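Local coordinates for alternansucrase (Leuconostoc mesenteroides, PDB 6HVG), which belongs to glycoside hydrolase family 70, large multidomain proteins built around a circularly permuted (beta/alpha)8 barrel, and also carries choline-binding-type repeats, at residues W444-N455 against T467-N478; F615-V626 against Q1151-D1159. All coordinates share one frame; numbering follows the deposited sequence.

Interaction 1: residues W444-N455 against T467-N478; sequences WPDKQTQANYLN and TYTAATSQKTLN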
loop_
_atom_site.group_PDB
_atom_site.type_symbol
_atom_site.label_atom_id
_atom_site.label_comp_id
_atom_site.label_asym_id
_atom_site.label_seq_id
_atom_site.Cartn_x
_atom_site.Cartn_y
_atom_site.Cartn_z
ATOM N N TRP A 444 -13.921 -32.423 -15.860
ATOM C CA TRP A 444 -14.183 -31.040 -15.523
ATOM C C TRP A 444 -14.880 -30.981 -14.147
ATOM O O TRP A 444 -15.571 -31.922 -13.766
ATOM C CB TRP A 444 -15.058 -30.423 -16.637
ATOM C CG TRP A 444 -14.424 -30.594 -17.970
ATOM C CD1 TRP A 444 -13.590 -29.717 -18.589
ATOM C CD2 TRP A 444 -14.502 -31.746 -18.834
ATOM N NE1 TRP A 444 -13.151 -30.244 -19.778
ATOM C CE2 TRP A 444 -13.696 -31.490 -19.950
ATOM C CE3 TRP A 444 -15.157 -32.964 -18.761
ATOM C CZ2 TRP A 444 -13.542 -32.410 -20.996
ATOM C CZ3 TRP A 444 -15.006 -33.871 -19.803
ATOM C CH2 TRP A 444 -14.210 -33.590 -20.898
ATOM N N PRO A 445 -14.722 -29.874 -13.412
ATOM C CA PRO A 445 -15.395 -29.713 -12.138
ATOM C C PRO A 445 -16.907 -29.541 -12.241
ATOM O O PRO A 445 -17.627 -29.935 -11.326
ATOM C CB PRO A 445 -14.753 -28.462 -11.562
ATOM C CG PRO A 445 -14.270 -27.698 -12.732
ATOM C CD PRO A 445 -13.881 -28.715 -13.747
ATOM N N ASP A 446 -17.376 -28.970 -13.338
ATOM C CA ASP A 446 -18.793 -28.610 -13.524
ATOM C C ASP A 446 -19.060 -28.376 -15.030
ATOM O O ASP A 446 -18.142 -28.281 -15.833
ATOM C CB ASP A 446 -19.149 -27.361 -12.692
ATOM C CG ASP A 446 -18.016 -26.299 -12.693
ATOM O OD1 ASP A 446 -17.754 -25.704 -13.760
ATOM O OD2 ASP A 446 -17.367 -26.102 -11.635
ATOM N N LYS A 447 -20.322 -28.256 -15.399
ATOM C CA LYS A 447 -20.694 -28.060 -16.793
ATOM C C LYS A 447 -20.275 -26.708 -17.365
ATOM O O LYS A 447 -19.880 -26.633 -18.518
ATOM C CB LYS A 447 -22.200 -28.256 -16.965
ATOM C CG LYS A 447 -22.584 -29.723 -16.952
ATOM C CD LYS A 447 -24.077 -29.904 -16.988
ATOM C CE LYS A 447 -24.614 -29.769 -18.375
ATOM N NZ LYS A 447 -26.086 -29.552 -18.336
ATOM N N GLN A 448 -20.329 -25.658 -16.564
ATOM C CA GLN A 448 -19.876 -24.335 -16.997
ATOM C C GLN A 448 -18.420 -24.374 -17.431
ATOM O O GLN A 448 -18.086 -23.923 -18.513
ATOM C CB GLN A 448 -20.028 -23.325 -15.851
ATOM C CG GLN A 448 -19.726 -21.877 -16.199
ATOM C CD GLN A 448 -20.644 -21.308 -17.261
ATOM O OE1 GLN A 448 -21.702 -20.741 -16.952
ATOM N NE2 GLN A 448 -20.277 -21.500 -18.515
ATOM N N THR A 449 -17.558 -24.946 -16.591
ATOM C CA THR A 449 -16.164 -25.087 -16.924
ATOM C C THR A 449 -15.998 -25.963 -18.149
ATOM O O THR A 449 -15.204 -25.663 -19.029
ATOM C CB THR A 449 -15.373 -25.706 -15.774
ATOM O OG1 THR A 449 -15.599 -24.968 -14.581
ATOM C CG2 THR A 449 -13.867 -25.666 -16.081
ATOM N N GLN A 450 -16.738 -27.059 -18.221
ATOM C CA GLN A 450 -16.651 -27.934 -19.392
ATOM C C GLN A 450 -16.982 -27.165 -20.658
ATOM O O GLN A 450 -16.284 -27.289 -21.649
ATOM C CB GLN A 450 -17.589 -29.145 -19.256
ATOM C CG GLN A 450 -17.518 -30.121 -20.422
ATOM C CD GLN A 450 -18.047 -31.484 -20.086
ATOM O OE1 GLN A 450 -18.571 -31.705 -18.991
ATOM N NE2 GLN A 450 -17.974 -32.411 -21.042
ATOM N N ALA A 451 -18.068 -26.400 -20.621
ATOM C CA ALA A 451 -18.509 -25.648 -21.792
ATOM C C ALA A 451 -17.488 -24.581 -22.169
ATOM O O ALA A 451 -17.275 -24.306 -23.361
ATOM C CB ALA A 451 -19.868 -25.019 -21.555
ATOM N N ASN A 452 -16.870 -23.974 -21.158
ATOM C CA ASN A 452 -15.864 -22.942 -21.411
ATOM C C ASN A 452 -14.595 -23.539 -22.018
ATOM O O ASN A 452 -14.038 -22.976 -22.958
ATOM C CB ASN A 452 -15.535 -22.164 -20.138
ATOM C CG ASN A 452 -16.655 -21.233 -19.711
ATOM O OD1 ASN A 452 -17.530 -20.898 -20.489
ATOM N ND2 ASN A 452 -16.612 -20.795 -18.473
ATOM N N TYR A 453 -14.158 -24.677 -21.492
ATOM C CA TYR A 453 -13.026 -25.399 -22.048
ATOM C C TYR A 453 -13.266 -25.705 -23.517
ATOM O O TYR A 453 -12.406 -25.449 -24.337
ATOM C CB TYR A 453 -12.786 -26.702 -21.286
ATOM C CG TYR A 453 -11.910 -27.710 -22.008
ATOM C CD1 TYR A 453 -10.526 -27.663 -21.909
ATOM C CD2 TYR A 453 -12.462 -28.711 -22.769
ATOM C CE1 TYR A 453 -9.724 -28.593 -22.556
ATOM C CE2 TYR A 453 -11.673 -29.649 -23.428
ATOM C CZ TYR A 453 -10.308 -29.594 -23.316
ATOM O OH TYR A 453 -9.561 -30.532 -23.983
ATOM N N LEU A 454 -14.438 -26.248 -23.838
ATOM C CA LEU A 454 -14.775 -26.622 -25.209
ATOM C C LEU A 454 -14.761 -25.431 -26.138
ATOM O O LEU A 454 -14.157 -25.504 -27.212
ATOM C CB LEU A 454 -16.153 -27.286 -25.290
ATOM C CG LEU A 454 -16.242 -28.635 -24.595
ATOM C CD1 LEU A 454 -17.690 -29.064 -24.532
ATOM C CD2 LEU A 454 -15.419 -29.714 -25.296
ATOM N N ASN A 455 -15.387 -24.334 -25.719
ATOM C CA ASN A 455 -15.384 -23.112 -26.520
ATOM C C ASN A 455 -13.966 -22.532 -26.707
ATOM O O ASN A 455 -13.626 -22.071 -27.788
ATOM C CB ASN A 455 -16.277 -22.051 -25.895
ATOM C CG ASN A 455 -17.726 -22.422 -25.930
ATOM O OD1 ASN A 455 -18.121 -23.374 -26.590
ATOM N ND2 ASN A 455 -18.536 -21.670 -25.227
ATOM N N THR A 467 -20.543 -22.501 -29.419
ATOM C CA THR A 467 -21.125 -21.713 -28.341
ATOM C C THR A 467 -21.803 -22.674 -27.395
ATOM O O THR A 467 -22.946 -23.053 -27.588
ATOM C CB THR A 467 -22.190 -20.744 -28.883
ATOM O OG1 THR A 467 -21.817 -20.302 -30.195
ATOM C CG2 THR A 467 -22.358 -19.560 -27.926
ATOM N N TYR A 468 -21.094 -23.110 -26.380
ATOM C CA TYR A 468 -21.703 -23.947 -25.382
ATOM C C TYR A 468 -21.913 -23.239 -24.057
ATOM O O TYR A 468 -21.075 -22.482 -23.619
ATOM C CB TYR A 468 -20.855 -25.206 -25.207
ATOM C CG TYR A 468 -20.949 -26.206 -26.344
ATOM C CD1 TYR A 468 -22.168 -26.494 -26.966
ATOM C CD2 TYR A 468 -19.813 -26.917 -26.758
ATOM C CE1 TYR A 468 -22.236 -27.436 -27.985
ATOM C CE2 TYR A 468 -19.872 -27.832 -27.784
ATOM C CZ TYR A 468 -21.075 -28.098 -28.392
ATOM O OH TYR A 468 -21.129 -29.052 -29.399
ATOM N N THR A 469 -23.058 -23.482 -23.446
ATOM C CA THR A 469 -23.403 -22.923 -22.155
ATOM C C THR A 469 -23.510 -24.094 -21.194
ATOM O O THR A 469 -23.512 -25.263 -21.592
ATOM C CB THR A 469 -24.728 -22.143 -22.242
ATOM O OG1 THR A 469 -24.644 -21.311 -23.380
ATOM C CG2 THR A 469 -24.963 -21.230 -21.053
ATOM N N ALA A 470 -23.503 -23.770 -19.921
ATOM C CA ALA A 470 -23.747 -24.747 -18.881
ATOM C C ALA A 470 -25.081 -25.465 -19.111
ATOM O O ALA A 470 -25.259 -26.585 -18.685
ATOM C CB ALA A 470 -23.710 -24.052 -17.528
ATOM N N ALA A 471 -26.009 -24.814 -19.798
ATOM C CA ALA A 471 -27.314 -25.411 -20.100
ATOM C C ALA A 471 -27.286 -26.536 -21.136
ATOM O O ALA A 471 -28.231 -27.319 -21.224
ATOM C CB ALA A 471 -28.296 -24.328 -20.540
ATOM N N THR A 472 -26.232 -26.578 -21.947
ATOM C CA THR A 472 -26.051 -27.614 -22.947
ATOM C C THR A 472 -26.034 -28.956 -22.237
ATOM O O THR A 472 -25.544 -29.048 -21.101
ATOM C CB THR A 472 -24.722 -27.426 -23.697
ATOM O OG1 THR A 472 -24.691 -26.133 -24.293
ATOM C CG2 THR A 472 -24.519 -28.497 -24.774
ATOM N N SER A 473 -26.577 -29.984 -22.893
ATOM C CA SER A 473 -26.743 -31.276 -22.248
ATOM C C SER A 473 -25.386 -31.877 -21.994
ATOM O O SER A 473 -24.433 -31.602 -22.707
ATOM C CB SER A 473 -27.586 -32.231 -23.103
ATOM O OG SER A 473 -26.806 -32.937 -24.054
ATOM N N GLN A 474 -25.310 -32.714 -20.975
ATOM C CA GLN A 474 -24.064 -33.322 -20.607
ATOM C C GLN A 474 -23.562 -34.233 -21.724
ATOM O O GLN A 474 -22.357 -34.300 -21.973
ATOM C CB GLN A 474 -24.240 -34.108 -19.309
ATOM C CG GLN A 474 -22.945 -34.584 -18.697
ATOM C CD GLN A 474 -22.081 -33.442 -18.241
ATOM O OE1 GLN A 474 -22.462 -32.710 -17.346
ATOM N NE2 GLN A 474 -20.907 -33.271 -18.869
ATOM N N LYS A 475 -24.471 -34.966 -22.362
ATOM C CA LYS A 475 -24.102 -35.881 -23.441
ATOM C C LYS A 475 -23.426 -35.113 -24.576
ATOM O O LYS A 475 -22.377 -35.513 -25.052
ATOM C CB LYS A 475 -25.354 -36.581 -23.946
ATOM C CG LYS A 475 -25.184 -37.457 -25.190
ATOM C CD LYS A 475 -24.864 -38.900 -24.844
ATOM C CE LYS A 475 -24.860 -39.789 -26.078
ATOM N NZ LYS A 475 -23.713 -39.447 -26.966
ATOM N N THR A 476 -24.028 -33.996 -24.988
ATOM C CA THR A 476 -23.489 -33.158 -26.044
ATOM C C THR A 476 -22.101 -32.636 -25.689
ATOM O O THR A 476 -21.218 -32.641 -26.537
ATOM C CB THR A 476 -24.408 -31.960 -26.340
ATOM O OG1 THR A 476 -25.701 -32.435 -26.746
ATOM C CG2 THR A 476 -23.815 -31.073 -27.449
ATOM N N LEU A 477 -21.902 -32.204 -24.444
ATOM C CA LEU A 477 -20.617 -31.654 -24.026
ATOM C C LEU A 477 -19.528 -32.714 -24.046
ATOM O O LEU A 477 -18.420 -32.457 -24.518
ATOM C CB LEU A 477 -20.715 -31.047 -22.632
ATOM C CG LEU A 477 -21.634 -29.828 -22.463
ATOM C CD1 LEU A 477 -21.839 -29.579 -20.984
ATOM C CD2 LEU A 477 -21.059 -28.594 -23.119
ATOM N N ASN A 478 -19.849 -33.904 -23.563
ATOM C CA ASN A 478 -18.898 -35.019 -23.572
ATOM C C ASN A 478 -18.541 -35.479 -24.989
ATOM O O ASN A 478 -17.390 -35.799 -25.261
ATOM C CB ASN A 478 -19.443 -36.188 -22.741
ATOM C CG ASN A 478 -19.452 -35.896 -21.246
ATOM O OD1 ASN A 478 -18.688 -35.075 -20.783
ATOM N ND2 ASN A 478 -20.306 -36.562 -20.504
#
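Tyr468 is held through its backbone by the amide of Asn455: ND2 donates to Tyr468 O (3.1 Å) and meets that carbonyl in its plane, on a lone pair. A return bond from Tyr468 N to Asn455 OD1 is doubtful, because OD1 lies too close to another atom of the model. The ring of Tyr468 has Leu454 CB at its edge, in plane, and Tyr468 CB rests 3.8 Å from Ala451 CB. Next, Ala470 sets its methyl against Gln448, while its carbonyl oxygen takes a hydrogen bond from Lys447 NZ (3.1 Å), nearly along the C=O axis. A bend at chi3 (81°) turns the lysine end toward the type I turn Thr469-Thr472, where Thr472 O accepts a second, weak bond; Gln380 is a further partner of NZ. Gln474 crosses Gln450 at about a right angle. Its NE2 reaches Gln450 OE1 at 2.8 Å, with the acceptor in the amide plane of Gln474 but the donor above the carbonyl plane of Gln450. Leu477 is a knob in the hole formed by Lys447, Gln450, Ala451 and Leu454, its branches divided: CD1 lies 3.8 Å from Lys447 CE and CD2 3.7 Å from Leu454 CD1. Finally, Asn478 OD1 accepts from Gln450 NE2 (2.8 Å, 167° at the hydrogen), so both ends of the buried Gln450 amide are engaged. The axes of segments 447-455 and 474-478 approach to 10.4 Å at 36°, the geometry of consecutive alpha-helices packed side by side, with the connecting loop folded back along the first.

Interaction 2: residues F615-V626 against Q1151-D1159; sequences FDGIRVDAVDNV and QAIADWVPD. With CA (calcium ion), chain C.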
loop_
_atom_site.group_PDB
_atom_site.type_symbol
_atom_site.label_atom_id
_atom_site.label_comp_id
_atom_site.label_asym_id
_atom_site.label_seq_id
_atom_site.Cartn_x
_atom_site.Cartn_y
_atom_site.Cartn_z
ATOM N N PHE A 615 29.996 -7.484 11.881
ATOM C CA PHE A 615 29.043 -6.401 12.170
ATOM C C PHE A 615 29.044 -6.137 13.678
ATOM O O PHE A 615 29.255 -7.053 14.463
ATOM C CB PHE A 615 27.621 -6.776 11.694
ATOM C CG PHE A 615 27.400 -6.662 10.197
ATOM C CD1 PHE A 615 27.207 -5.418 9.592
ATOM C CD2 PHE A 615 27.320 -7.789 9.409
ATOM C CE1 PHE A 615 26.982 -5.310 8.237
ATOM C CE2 PHE A 615 27.083 -7.692 8.055
ATOM C CZ PHE A 615 26.921 -6.446 7.463
ATOM N N ASP A 616 28.781 -4.899 14.076
ATOM C CA ASP A 616 28.833 -4.511 15.502
ATOM C C ASP A 616 27.476 -4.322 16.137
ATOM O O ASP A 616 27.324 -4.538 17.328
ATOM C CB ASP A 616 29.603 -3.199 15.687
ATOM C CG ASP A 616 30.975 -3.238 15.044
ATOM O OD1 ASP A 616 31.920 -3.812 15.642
ATOM O OD2 ASP A 616 31.071 -2.737 13.915
ATOM N N GLY A 617 26.510 -3.854 15.354
ATOM C CA GLY A 617 25.168 -3.627 15.849
ATOM C C GLY A 617 24.157 -4.018 14.807
ATOM O O GLY A 617 24.527 -4.417 13.715
ATOM N N ILE A 618 22.879 -3.867 15.120
ATOM C CA ILE A 618 21.814 -4.203 14.168
ATOM C C ILE A 618 20.753 -3.117 14.059
ATOM O O ILE A 618 20.578 -2.324 14.955
ATOM C CB ILE A 618 21.104 -5.512 14.570
ATOM C CG1 ILE A 618 20.515 -5.372 15.967
ATOM C CG2 ILE A 618 22.068 -6.699 14.515
ATOM C CD1 ILE A 618 19.589 -6.506 16.370
ATOM N N ARG A 619 20.051 -3.132 12.938
ATOM C CA ARG A 619 18.782 -2.459 12.787
ATOM C C ARG A 619 17.717 -3.547 12.695
ATOM O O ARG A 619 17.873 -4.504 11.941
ATOM C CB ARG A 619 18.794 -1.653 11.507
ATOM C CG ARG A 619 17.443 -1.080 11.092
ATOM C CD ARG A 619 17.533 -0.465 9.693
ATOM N NE ARG A 619 16.254 0.056 9.191
ATOM C CZ ARG A 619 15.277 -0.673 8.651
ATOM N NH1 ARG A 619 15.413 -1.978 8.511
ATOM N NH2 ARG A 619 14.154 -0.080 8.254
ATOM N N VAL A 620 16.655 -3.413 13.471
ATOM C CA VAL A 620 15.558 -4.367 13.435
ATOM C C VAL A 620 14.509 -3.827 12.484
ATOM O O VAL A 620 13.828 -2.841 12.790
ATOM C CB VAL A 620 14.956 -4.602 14.846
ATOM C CG1 VAL A 620 13.921 -5.720 14.821
ATOM C CG2 VAL A 620 16.056 -4.942 15.848
ATOM N N ASP A 621 14.399 -4.471 11.323
ATOM C CA ASP A 621 13.432 -4.092 10.285
ATOM C C ASP A 621 12.022 -4.512 10.705
ATOM O O ASP A 621 11.825 -5.610 11.209
ATOM C CB ASP A 621 13.815 -4.780 8.969
ATOM C CG ASP A 621 12.830 -4.508 7.826
ATOM O OD1 ASP A 621 12.805 -3.363 7.279
ATOM O OD2 ASP A 621 12.094 -5.473 7.455
ATOM N N ALA A 622 11.052 -3.627 10.507
ATOM C CA ALA A 622 9.625 -3.958 10.558
ATOM C C ALA A 622 9.191 -4.464 11.918
ATOM O O ALA A 622 8.551 -5.507 12.028
ATOM C CB ALA A 622 9.301 -4.993 9.485
ATOM N N VAL A 623 9.549 -3.721 12.954
ATOM C CA VAL A 623 9.300 -4.127 14.335
ATOM C C VAL A 623 7.824 -4.414 14.610
ATOM O O VAL A 623 7.486 -5.393 15.267
ATOM C CB VAL A 623 9.812 -3.039 15.303
ATOM C CG1 VAL A 623 9.355 -3.276 16.744
ATOM C CG2 VAL A 623 11.333 -2.973 15.252
ATOM N N ASP A 624 6.949 -3.545 14.115
ATOM C CA ASP A 624 5.531 -3.661 14.380
ATOM C C ASP A 624 4.835 -4.762 13.576
ATOM O O ASP A 624 3.670 -5.071 13.822
ATOM C CB ASP A 624 4.878 -2.308 14.155
ATOM C CG ASP A 624 5.330 -1.250 15.182
ATOM O OD1 ASP A 624 5.832 -1.633 16.270
ATOM O OD2 ASP A 624 5.156 -0.034 14.907
ATOM N N ASN A 625 5.552 -5.369 12.627
ATOM C CA ASN A 625 4.995 -6.412 11.769
ATOM C C ASN A 625 5.451 -7.840 12.130
ATOM O O ASN A 625 5.232 -8.767 11.341
ATOM C CB ASN A 625 5.388 -6.127 10.337
ATOM C CG ASN A 625 5.253 -4.681 9.997
ATOM O OD1 ASN A 625 6.188 -3.909 10.193
ATOM N ND2 ASN A 625 4.118 -4.310 9.422
ATOM N N VAL A 626 6.075 -7.999 13.300
ATOM C CA VAL A 626 6.591 -9.268 13.785
ATOM C C VAL A 626 6.321 -9.440 15.288
ATOM O O VAL A 626 5.781 -8.548 15.938
ATOM C CB VAL A 626 8.108 -9.394 13.548
ATOM C CG1 VAL A 626 8.437 -9.219 12.072
ATOM C CG2 VAL A 626 8.904 -8.420 14.415
ATOM N N GLN A 1151 31.640 1.733 13.482
ATOM C CA GLN A 1151 30.931 0.471 13.575
ATOM C C GLN A 1151 30.144 0.164 12.311
ATOM O O GLN A 1151 29.840 1.046 11.541
ATOM C CB GLN A 1151 29.957 0.507 14.744
ATOM C CG GLN A 1151 30.568 0.607 16.125
ATOM C CD GLN A 1151 29.499 0.740 17.180
ATOM O OE1 GLN A 1151 28.390 0.196 17.042
ATOM N NE2 GLN A 1151 29.813 1.456 18.244
ATOM N N ALA A 1152 29.806 -1.102 12.119
ATOM C CA ALA A 1152 28.984 -1.522 10.982
ATOM C C ALA A 1152 27.675 -2.129 11.474
ATOM O O ALA A 1152 27.655 -3.063 12.309
ATOM C CB ALA A 1152 29.731 -2.528 10.109
ATOM N N ILE A 1153 26.575 -1.603 10.951
ATOM C CA ILE A 1153 25.238 -2.075 11.329
ATOM C C ILE A 1153 24.692 -3.046 10.298
ATOM O O ILE A 1153 24.657 -2.752 9.103
ATOM C CB ILE A 1153 24.250 -0.903 11.517
ATOM C CG1 ILE A 1153 24.504 -0.208 12.844
ATOM C CG2 ILE A 1153 22.827 -1.388 11.520
ATOM C CD1 ILE A 1153 23.896 1.176 12.898
ATOM N N ALA A 1154 24.253 -4.195 10.786
ATOM C CA ALA A 1154 23.598 -5.206 9.966
ATOM C C ALA A 1154 22.100 -4.981 9.967
ATOM O O ALA A 1154 21.521 -4.802 11.020
ATOM C CB ALA A 1154 23.896 -6.589 10.535
ATOM N N ASP A 1155 21.471 -4.999 8.799
ATOM C CA ASP A 1155 20.006 -4.917 8.721
ATOM C C ASP A 1155 19.419 -6.303 8.992
ATOM O O ASP A 1155 19.558 -7.209 8.188
ATOM C CB ASP A 1155 19.539 -4.388 7.352
ATOM C CG ASP A 1155 18.363 -3.421 7.465
ATOM O OD1 ASP A 1155 17.499 -3.622 8.319
ATOM O OD2 ASP A 1155 18.296 -2.446 6.704
ATOM N N TRP A 1156 18.787 -6.459 10.147
ATOM C CA TRP A 1156 18.165 -7.727 10.554
ATOM C C TRP A 1156 16.696 -7.719 10.106
ATOM O O TRP A 1156 15.880 -6.909 10.587
ATOM C CB TRP A 1156 18.260 -7.856 12.071
ATOM C CG TRP A 1156 18.048 -9.193 12.654
ATOM C CD1 TRP A 1156 18.555 -10.369 12.203
ATOM C CD2 TRP A 1156 17.321 -9.504 13.860
ATOM N NE1 TRP A 1156 18.179 -11.401 13.040
ATOM C CE2 TRP A 1156 17.427 -10.890 14.067
ATOM C CE3 TRP A 1156 16.610 -8.744 14.786
ATOM C CZ2 TRP A 1156 16.849 -11.532 15.165
ATOM C CZ3 TRP A 1156 16.028 -9.392 15.889
ATOM C CH2 TRP A 1156 16.151 -10.765 16.061
ATOM N N VAL A 1157 16.371 -8.625 9.186
ATOM C CA VAL A 1157 15.089 -8.620 8.479
ATOM C C VAL A 1157 14.313 -9.908 8.711
ATOM O O VAL A 1157 14.178 -10.711 7.825
ATOM C CB VAL A 1157 15.322 -8.385 6.968
ATOM C CG1 VAL A 1157 14.000 -8.280 6.226
ATOM C CG2 VAL A 1157 16.123 -7.113 6.767
ATOM N N PRO A 1158 13.772 -10.094 9.910
ATOM C CA PRO A 1158 13.098 -11.340 10.253
ATOM C C PRO A 1158 11.646 -11.515 9.784
ATOM O O PRO A 1158 11.125 -12.630 9.885
ATOM C CB PRO A 1158 13.147 -11.327 11.785
ATOM C CG PRO A 1158 13.087 -9.894 12.133
ATOM C CD PRO A 1158 13.886 -9.204 11.075
ATOM N N ASP A 1159 10.990 -10.458 9.294
ATOM C CA ASP A 1159 9.560 -10.533 8.974
ATOM C C ASP A 1159 9.217 -11.436 7.784
ATOM O O ASP A 1159 8.199 -12.127 7.817
ATOM C CB ASP A 1159 8.965 -9.154 8.736
ATOM C CG ASP A 1159 7.467 -9.209 8.400
ATOM O OD1 ASP A 1159 6.654 -9.626 9.237
ATOM O OD2 ASP A 1159 7.102 -8.860 7.258
HETATM CA CA CA C . 4.886 -10.618 10.043
HETATM O O HOH W 1 11.865 -7.600 9.450
HETATM O O HOH W 2 6.769 -12.003 10.435
#
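The Phe615 ring carries the methyl of Ala1154 on one face, CB standing 3.7 Å from the ring centroid and 18° off the normal, while the carbonyl of Ala1152 lies at its edge. The Trp1156 ring is met in plane at its edge by Val620, whose CG2 is 4.0 Å from CE3; the two side chains run alongside each other. The third flat group, the guanidinium of Arg619, uses one nitrogen twice: NH1 binds Asp1155 OD1 at 2.7 Å, on the syn lone pair, and Asp621 OD1 at 3.2 Å, on the anti lone pair. Asp621 OD1 lies in the guanidinium plane and Asp1155 OD1 only 17° out of it, although the Asp1155 carboxylate as a whole is turned 72° against that plane. Arg619 is extended from CG to NE, with CG anti to the backbone N, and thus runs beside Asp1155. These side chains project from neighbouring parallel strands, 617-620 and 1151-1156, of the (beta/alpha)8 barrel. Ile618, Val620, Ala1154 and Trp1156 face the surrounding helices 587-601 and 629-642, whereas Arg619 and Asp1155 point into the barrel. Backbone bonds alternate between the strands, as in Arg619 N to Ala1154 O and Trp1156 N to Arg619 O. At the N-terminal end, Asp616 OD2 extends the pairing by accepting from Ala1152 N (2.7 Å), and also binds His1146. Beyond the C-terminal ends, water 1 joins Asp621 O and OD2 to Asp1159 N. The calcium ion then clasps both segments, bound by Asp1159 OD1 (2.2 Å), Asn625 O (2.3 Å) and water 2, with Glu575 and Asp581 as its other protein ligands.

Followed from the N terminus, the chain first meets interaction 1, which closes a short loop: 11 residues separate its segments, and the contact is complete before interaction 2 opens. Interaction 2 brings together segments with 524 residues between them. The two closures therefore follow in series, neither nested nor crossed. Interaction 1 joins two successive helices, 447-462 and 474-495. Interaction 2 pairs the first and last strands, in chain order, of the eight-strand parallel sheet, so it joins the chain-order ends of the barrel and spans everything inserted between them. Their centres lie 55 Å apart and their nearest atoms about 34 Å, evidence that they tie separate regions without direct contact.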